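Local coordinates for protein induced by osmotic stress (Scheffersomyces stipitis, PDB 5YWN), which reduces haloketones asymmetrically with NADP as cofactor, and probably acts as a cinnamyl-alcohol dehydrogenase, at residues Y122-L135 against V160-R172. The protein carries 1 engineered substitution. Numbering follows the deposited sequence.
Sequences YTSSVVAMSVPEEL and VLAYFGSKQFAER. With NAP (NADP nicotinamide-adenine-dinucleotide phosphate), chain B.
The ring of F164 lies between V127 and P132. V127 CB sits over one face, 3.5 Å from the ring centroid and 17° off the normal, a CH-pi contact. P132 CG covers the opposite face at 4.0 Å from the centroid, offset toward the rim. S130 O meets the ring edge in plane, 3.5 Å from F164 CD2, and L135 CD1 also comes to the edge. An alanine in place of F164 is likely to open a gap between V127 and P132 and leave both without their aromatic partner. V127 CG1 also lies against the F164 ring, near CZ, while CG2 packs 3.5 Å from K167 CG and touches Y163 CE2. K167 CG itself lies over a face of the Y163 ring.

Y163 and K167 form the Tyr-X-X-X-Lys motif of the extended short-chain dehydrogenases, on helix 159-181 of the Rossmann fold. The facing loop follows strand 119-123. Both residues bind NADP. S125 OG lies 3.3 Å from C5N of the nicotinamide, and also accepts from V127 N in an ST turn. The exact position of K167 NZ is doubtful, though it points to T123 O and the cofactor ribose.

Further along the helix, E171 OE1 accepts from S124 OG of the loop at 2.8 Å, the hydroxyl lying above the carboxylate plane. E171 reaches it with CG anti to the backbone N (chi1 -164°) and an extended chain. N191 also bonds OE1, and R258 forms a salt bridge to OE2. A128 CB packs on Q168 CA. A water donates to V127 O and, weakly, to F164 O, and accepts from Q168 NE2, so it bridges the loop and the helix. A170 CB approaches Y122 OH to 3.3 Å.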
loop_
_atom_site.group_PDB
_atom_site.type_symbol
_atom_site.label_atom_id
_atom_site.label_comp_id
_atom_site.label_asym_id
_atom_site.label_seq_id
_atom_site.Cartn_x
_atom_site.Cartn_y
_atom_site.Cartn_z
ATOM N N TYR A 122 -9.436 -2.954 4.001
ATOM C CA TYR A 122 -9.197 -1.754 3.281
ATOM C C TYR A 122 -7.743 -1.311 3.438
ATOM O O TYR A 122 -7.261 -1.217 4.506
ATOM C CB TYR A 122 -10.128 -0.658 3.737
ATOM C CG TYR A 122 -9.838 0.647 3.101
ATOM C CD1 TYR A 122 -10.030 0.820 1.762
ATOM C CD2 TYR A 122 -9.304 1.675 3.813
ATOM C CE1 TYR A 122 -9.757 1.987 1.152
ATOM C CE2 TYR A 122 -9.020 2.851 3.219
ATOM C CZ TYR A 122 -9.236 2.985 1.874
ATOM O OH TYR A 122 -8.944 4.098 1.258
ATOM N N THR A 123 -7.088 -1.035 2.336
ATOM C CA THR A 123 -5.731 -0.560 2.362
ATOM C C THR A 123 -5.746 0.982 2.581
ATOM O O THR A 123 -5.991 1.720 1.721
ATOM C CB THR A 123 -4.911 -0.891 1.091
ATOM O OG1 THR A 123 -5.009 -2.240 0.733
ATOM C CG2 THR A 123 -3.450 -0.488 1.257
ATOM N N SER A 124 -5.467 1.380 3.790
ATOM C CA SER A 124 -5.407 2.769 4.139
ATOM C C SER A 124 -3.957 3.235 4.060
ATOM O O SER A 124 -3.254 2.816 3.210
ATOM C CB SER A 124 -6.014 3.037 5.503
ATOM O OG SER A 124 -6.335 4.357 5.715
ATOM N N SER A 125 -3.591 4.158 4.928
ATOM C CA SER A 125 -2.272 4.709 5.014
ATOM C C SER A 125 -2.021 5.464 6.311
ATOM O O SER A 125 -2.914 5.936 6.919
ATOM C CB SER A 125 -2.008 5.627 3.834
ATOM O OG SER A 125 -0.829 6.305 3.961
ATOM N N VAL A 126 -0.766 5.685 6.617
ATOM C CA VAL A 126 -0.400 6.515 7.732
ATOM C C VAL A 126 -0.947 7.933 7.565
ATOM O O VAL A 126 -1.189 8.547 8.498
ATOM C CB VAL A 126 1.116 6.560 7.994
ATOM C CG1 VAL A 126 1.846 7.332 6.936
ATOM C CG2 VAL A 126 1.400 7.035 9.396
ATOM N N VAL A 127 -1.148 8.367 6.340
ATOM C CA VAL A 127 -1.670 9.671 6.024
ATOM C C VAL A 127 -3.089 9.884 6.521
ATOM O O VAL A 127 -3.487 10.985 6.689
ATOM C CB VAL A 127 -1.497 10.090 4.564
ATOM C CG1 VAL A 127 -0.068 9.880 4.124
ATOM C CG2 VAL A 127 -2.474 9.388 3.660
ATOM N N ALA A 128 -3.804 8.802 6.738
ATOM C CA ALA A 128 -5.090 8.815 7.398
ATOM C C ALA A 128 -5.020 9.211 8.876
ATOM O O ALA A 128 -5.952 9.628 9.412
ATOM C CB ALA A 128 -5.857 7.523 7.200
ATOM N N MET A 129 -3.876 9.012 9.472
ATOM C CA MET A 129 -3.660 9.156 10.868
ATOM C C MET A 129 -3.000 10.447 11.306
ATOM O O MET A 129 -2.853 10.701 12.443
ATOM C CB MET A 129 -2.811 8.004 11.334
ATOM C CG MET A 129 -3.259 6.645 10.882
ATOM S SD MET A 129 -2.157 5.343 11.365
ATOM C CE MET A 129 -3.292 4.060 11.700
ATOM N N SER A 130 -2.606 11.227 10.337
ATOM C CA SER A 130 -1.714 12.315 10.520
ATOM C C SER A 130 -1.813 13.412 9.489
ATOM O O SER A 130 -2.516 13.307 8.560
ATOM C CB SER A 130 -0.308 11.794 10.501
ATOM O OG SER A 130 0.493 12.583 11.311
ATOM N N VAL A 131 -0.997 14.432 9.693
ATOM C CA VAL A 131 -0.794 15.517 8.773
ATOM C C VAL A 131 0.675 15.652 8.483
ATOM O O VAL A 131 1.485 15.210 9.232
ATOM C CB VAL A 131 -1.315 16.849 9.320
ATOM C CG1 VAL A 131 -2.779 16.820 9.439
ATOM C CG2 VAL A 131 -0.702 17.150 10.657
ATOM N N PRO A 132 1.032 16.300 7.407
ATOM C CA PRO A 132 2.378 16.152 6.908
ATOM C C PRO A 132 3.435 16.576 7.900
ATOM O O PRO A 132 4.301 15.806 8.176
ATOM C CB PRO A 132 2.386 17.092 5.719
ATOM C CG PRO A 132 1.024 17.047 5.237
ATOM C CD PRO A 132 0.188 16.977 6.438
ATOM N N GLU A 133 3.273 17.719 8.525
ATOM C CA GLU A 133 4.243 18.186 9.482
ATOM C C GLU A 133 4.456 17.241 10.678
ATOM O O GLU A 133 5.471 17.282 11.287
ATOM C CB GLU A 133 3.903 19.581 9.931
ATOM C CG GLU A 133 2.489 19.775 10.466
ATOM C CD GLU A 133 1.422 19.940 9.380
ATOM O OE1 GLU A 133 1.425 19.233 8.384
ATOM O OE2 GLU A 133 0.565 20.790 9.551
ATOM N N GLU A 134 3.465 16.461 11.040
ATOM C CA GLU A 134 3.545 15.482 12.087
ATOM C C GLU A 134 4.402 14.293 11.830
ATOM O O GLU A 134 5.004 13.796 12.730
ATOM C CB GLU A 134 2.195 15.021 12.541
ATOM C CG GLU A 134 1.434 16.086 13.254
ATOM C CD GLU A 134 0.027 15.654 13.693
ATOM O OE1 GLU A 134 -0.321 14.436 13.642
ATOM O OE2 GLU A 134 -0.705 16.582 14.116
ATOM N N LEU A 135 4.416 13.817 10.605
ATOM C CA LEU A 135 5.084 12.593 10.275
ATOM C C LEU A 135 6.572 12.633 10.528
ATOM O O LEU A 135 7.177 11.640 10.766
ATOM C CB LEU A 135 4.817 12.175 8.828
ATOM C CG LEU A 135 3.433 11.677 8.483
ATOM C CD1 LEU A 135 3.273 11.401 7.036
ATOM C CD2 LEU A 135 2.959 10.513 9.287
ATOM N N VAL A 160 -0.914 16.646 -2.955
ATOM C CA VAL A 160 -0.465 15.925 -1.800
ATOM C C VAL A 160 -1.465 15.922 -0.665
ATOM O O VAL A 160 -1.744 14.916 -0.154
ATOM C CB VAL A 160 0.913 16.423 -1.314
ATOM C CG1 VAL A 160 1.307 15.818 -0.004
ATOM C CG2 VAL A 160 1.975 16.140 -2.339
ATOM N N LEU A 161 -2.003 17.078 -0.329
ATOM C CA LEU A 161 -3.035 17.202 0.661
ATOM C C LEU A 161 -4.281 16.458 0.269
ATOM O O LEU A 161 -4.890 15.905 1.078
ATOM C CB LEU A 161 -3.354 18.628 0.967
ATOM C CG LEU A 161 -2.446 19.364 1.924
ATOM C CD1 LEU A 161 -2.893 20.745 2.280
ATOM C CD2 LEU A 161 -2.026 18.542 3.102
ATOM N N ALA A 162 -4.603 16.436 -0.995
ATOM C CA ALA A 162 -5.689 15.678 -1.486
ATOM C C ALA A 162 -5.512 14.182 -1.234
ATOM O O ALA A 162 -6.405 13.569 -0.839
ATOM C CB ALA A 162 -5.901 15.953 -2.928
ATOM N N TYR A 163 -4.324 13.647 -1.431
ATOM C CA TYR A 163 -4.054 12.243 -1.135
ATOM C C TYR A 163 -4.237 11.960 0.327
ATOM O O TYR A 163 -4.875 11.051 0.651
ATOM C CB TYR A 163 -2.674 11.793 -1.568
ATOM C CG TYR A 163 -2.344 10.372 -1.204
ATOM C CD1 TYR A 163 -2.855 9.330 -1.902
ATOM C CD2 TYR A 163 -1.535 10.094 -0.147
ATOM C CE1 TYR A 163 -2.560 8.044 -1.564
ATOM C CE2 TYR A 163 -1.212 8.803 0.188
ATOM C CZ TYR A 163 -1.748 7.785 -0.516
ATOM O OH TYR A 163 -1.449 6.551 -0.166
ATOM N N PHE A 164 -3.750 12.823 1.182
ATOM C CA PHE A 164 -3.901 12.670 2.601
ATOM C C PHE A 164 -5.372 12.626 2.971
ATOM O O PHE A 164 -5.782 11.783 3.671
ATOM C CB PHE A 164 -3.296 13.871 3.313
ATOM C CG PHE A 164 -1.925 13.664 3.833
ATOM C CD1 PHE A 164 -0.855 13.760 3.018
ATOM C CD2 PHE A 164 -1.714 13.434 5.153
ATOM C CE1 PHE A 164 0.400 13.598 3.500
ATOM C CE2 PHE A 164 -0.467 13.268 5.640
ATOM C CZ PHE A 164 0.594 13.352 4.815
ATOM N N GLY A 165 -6.147 13.536 2.442
ATOM C CA GLY A 165 -7.552 13.559 2.631
ATOM C C GLY A 165 -8.258 12.357 2.068
ATOM O O GLY A 165 -9.070 11.836 2.717
ATOM N N SER A 166 -7.850 11.907 0.905
ATOM C CA SER A 166 -8.478 10.796 0.253
ATOM C C SER A 166 -8.423 9.569 1.144
ATOM O O SER A 166 -9.360 8.890 1.239
ATOM C CB SER A 166 -7.846 10.462 -1.111
ATOM O OG SER A 166 -6.610 9.872 -1.055
ATOM N N LYS A 167 -7.300 9.331 1.764
ATOM C CA LYS A 167 -7.159 8.223 2.651
ATOM C C LYS A 167 -7.943 8.324 3.964
ATOM O O LYS A 167 -8.615 7.437 4.321
ATOM C CB LYS A 167 -5.686 7.864 2.855
ATOM C CG LYS A 167 -4.844 7.743 1.630
ATOM C CD LYS A 167 -5.309 6.700 0.666
ATOM C CE LYS A 167 -5.438 5.377 1.313
ATOM N NZ LYS A 167 -5.675 4.300 0.353
ATOM N N GLN A 168 -7.873 9.462 4.615
ATOM C CA GLN A 168 -8.565 9.666 5.831
ATOM C C GLN A 168 -10.066 9.515 5.655
ATOM O O GLN A 168 -10.645 8.846 6.386
ATOM C CB GLN A 168 -8.279 11.071 6.347
ATOM C CG GLN A 168 -8.914 11.416 7.670
ATOM C CD GLN A 168 -9.157 12.903 7.911
ATOM O OE1 GLN A 168 -10.048 13.257 8.621
ATOM N NE2 GLN A 168 -8.346 13.743 7.338
ATOM N N PHE A 169 -10.632 10.171 4.670
ATOM C CA PHE A 169 -12.052 10.120 4.383
ATOM C C PHE A 169 -12.629 8.786 3.884
ATOM O O PHE A 169 -13.631 8.379 4.313
ATOM C CB PHE A 169 -12.529 11.348 3.612
ATOM C CG PHE A 169 -12.269 12.614 4.347
ATOM C CD1 PHE A 169 -12.961 12.915 5.460
ATOM C CD2 PHE A 169 -11.259 13.424 3.986
ATOM C CE1 PHE A 169 -12.672 14.043 6.189
ATOM C CE2 PHE A 169 -10.952 14.543 4.707
ATOM C CZ PHE A 169 -11.658 14.850 5.806
ATOM N N ALA A 170 -11.909 8.133 3.020
ATOM C CA ALA A 170 -12.274 6.815 2.623
ATOM C C ALA A 170 -12.275 5.853 3.789
ATOM O O ALA A 170 -13.213 5.205 3.956
ATOM C CB ALA A 170 -11.394 6.328 1.533
ATOM N N GLU A 171 -11.247 5.853 4.618
ATOM C CA GLU A 171 -11.196 4.998 5.784
ATOM C C GLU A 171 -12.303 5.264 6.809
ATOM O O GLU A 171 -12.912 4.365 7.261
ATOM C CB GLU A 171 -9.824 4.965 6.458
ATOM C CG GLU A 171 -9.646 3.790 7.421
ATOM C CD GLU A 171 -8.505 3.852 8.423
ATOM O OE1 GLU A 171 -7.511 4.482 8.204
ATOM O OE2 GLU A 171 -8.657 3.230 9.445
ATOM N N ARG A 172 -12.568 6.525 7.082
ATOM C CA ARG A 172 -13.663 6.919 7.926
ATOM C C ARG A 172 -14.998 6.420 7.333
ATOM O O ARG A 172 -15.792 5.921 8.009
ATOM C CB ARG A 172 -13.693 8.417 8.104
ATOM C CG ARG A 172 -12.693 9.022 9.067
ATOM C CD ARG A 172 -12.906 10.514 9.137
ATOM N NE ARG A 172 -11.890 11.286 9.799
ATOM C CZ ARG A 172 -11.720 11.356 11.098
ATOM N NH1 ARG A 172 -10.784 12.104 11.589
ATOM N NH2 ARG A 172 -12.481 10.703 11.902
HETATM P PA NAP B . 0.232 2.183 -7.207
HETATM O O1A NAP B . 1.396 1.243 -7.404
HETATM O O2A NAP B . 0.032 3.344 -8.152
HETATM O O5B NAP B . -1.122 1.311 -7.186
HETATM C C5B NAP B . -2.380 1.923 -7.459
HETATM C C4B NAP B . -3.246 0.975 -8.281
HETATM O O4B NAP B . -4.628 1.309 -8.119
HETATM C C3B NAP B . -2.916 1.061 -9.763
HETATM O O3B NAP B . -2.452 -0.201 -10.253
HETATM C C2B NAP B . -4.198 1.469 -10.462
HETATM O O2B NAP B . -4.590 0.484 -11.414
HETATM C C1B NAP B . -5.249 1.613 -9.371
HETATM N N9A NAP B . -5.779 3.000 -9.354
HETATM C C8A NAP B . -5.073 4.106 -9.048
HETATM N N7A NAP B . -5.857 5.212 -9.129
HETATM C C5A NAP B . -7.091 4.817 -9.492
HETATM C C6A NAP B . -8.391 5.473 -9.756
HETATM N N6A NAP B . -8.533 6.816 -9.645
HETATM N N1A NAP B . -9.431 4.687 -10.114
HETATM C C2A NAP B . -9.312 3.351 -10.231
HETATM N N3A NAP B . -8.159 2.696 -10.005
HETATM C C4A NAP B . -7.034 3.356 -9.640
HETATM O O3 NAP B . 0.301 2.762 -5.705
HETATM P PN NAP B . 0.898 1.864 -4.511
HETATM O O1N NAP B . 2.119 2.560 -3.960
HETATM O O2N NAP B . 1.000 0.437 -4.996
HETATM O O5D NAP B . -0.266 1.935 -3.400
HETATM C C5D NAP B . -1.146 0.830 -3.202
HETATM C C4D NAP B . -2.181 1.176 -2.138
HETATM O O4D NAP B . -1.580 1.153 -0.839
HETATM C C3D NAP B . -2.769 2.562 -2.354
HETATM O O3D NAP B . -4.172 2.480 -2.624
HETATM C C2D NAP B . -2.513 3.337 -1.077
HETATM O O2D NAP B . -3.743 3.792 -0.504
HETATM C C1D NAP B . -1.801 2.379 -0.134
HETATM N N1N NAP B . -0.526 2.957 0.304
HETATM C C2N NAP B . 0.590 2.703 -0.390
HETATM C C3N NAP B . 1.809 3.242 0.007
HETATM C C7N NAP B . 3.055 2.952 -0.776
HETATM O O7N NAP B . 4.057 3.618 -0.573
HETATM N N7N NAP B . 3.035 1.970 -1.676
HETATM C C4N NAP B . 1.862 4.049 1.134
HETATM C C5N NAP B . 0.692 4.297 1.835
HETATM C C6N NAP B . -0.500 3.734 1.395
HETATM P P2B NAP B . -4.086 0.577 -12.940
HETATM O O1X NAP B . -5.163 -0.137 -13.723
HETATM O O2X NAP B . -4.000 2.060 -13.206
HETATM O O3X NAP B . -2.752 -0.132 -12.926
HETATM O O HOH W 1 -5.676 13.139 6.116
#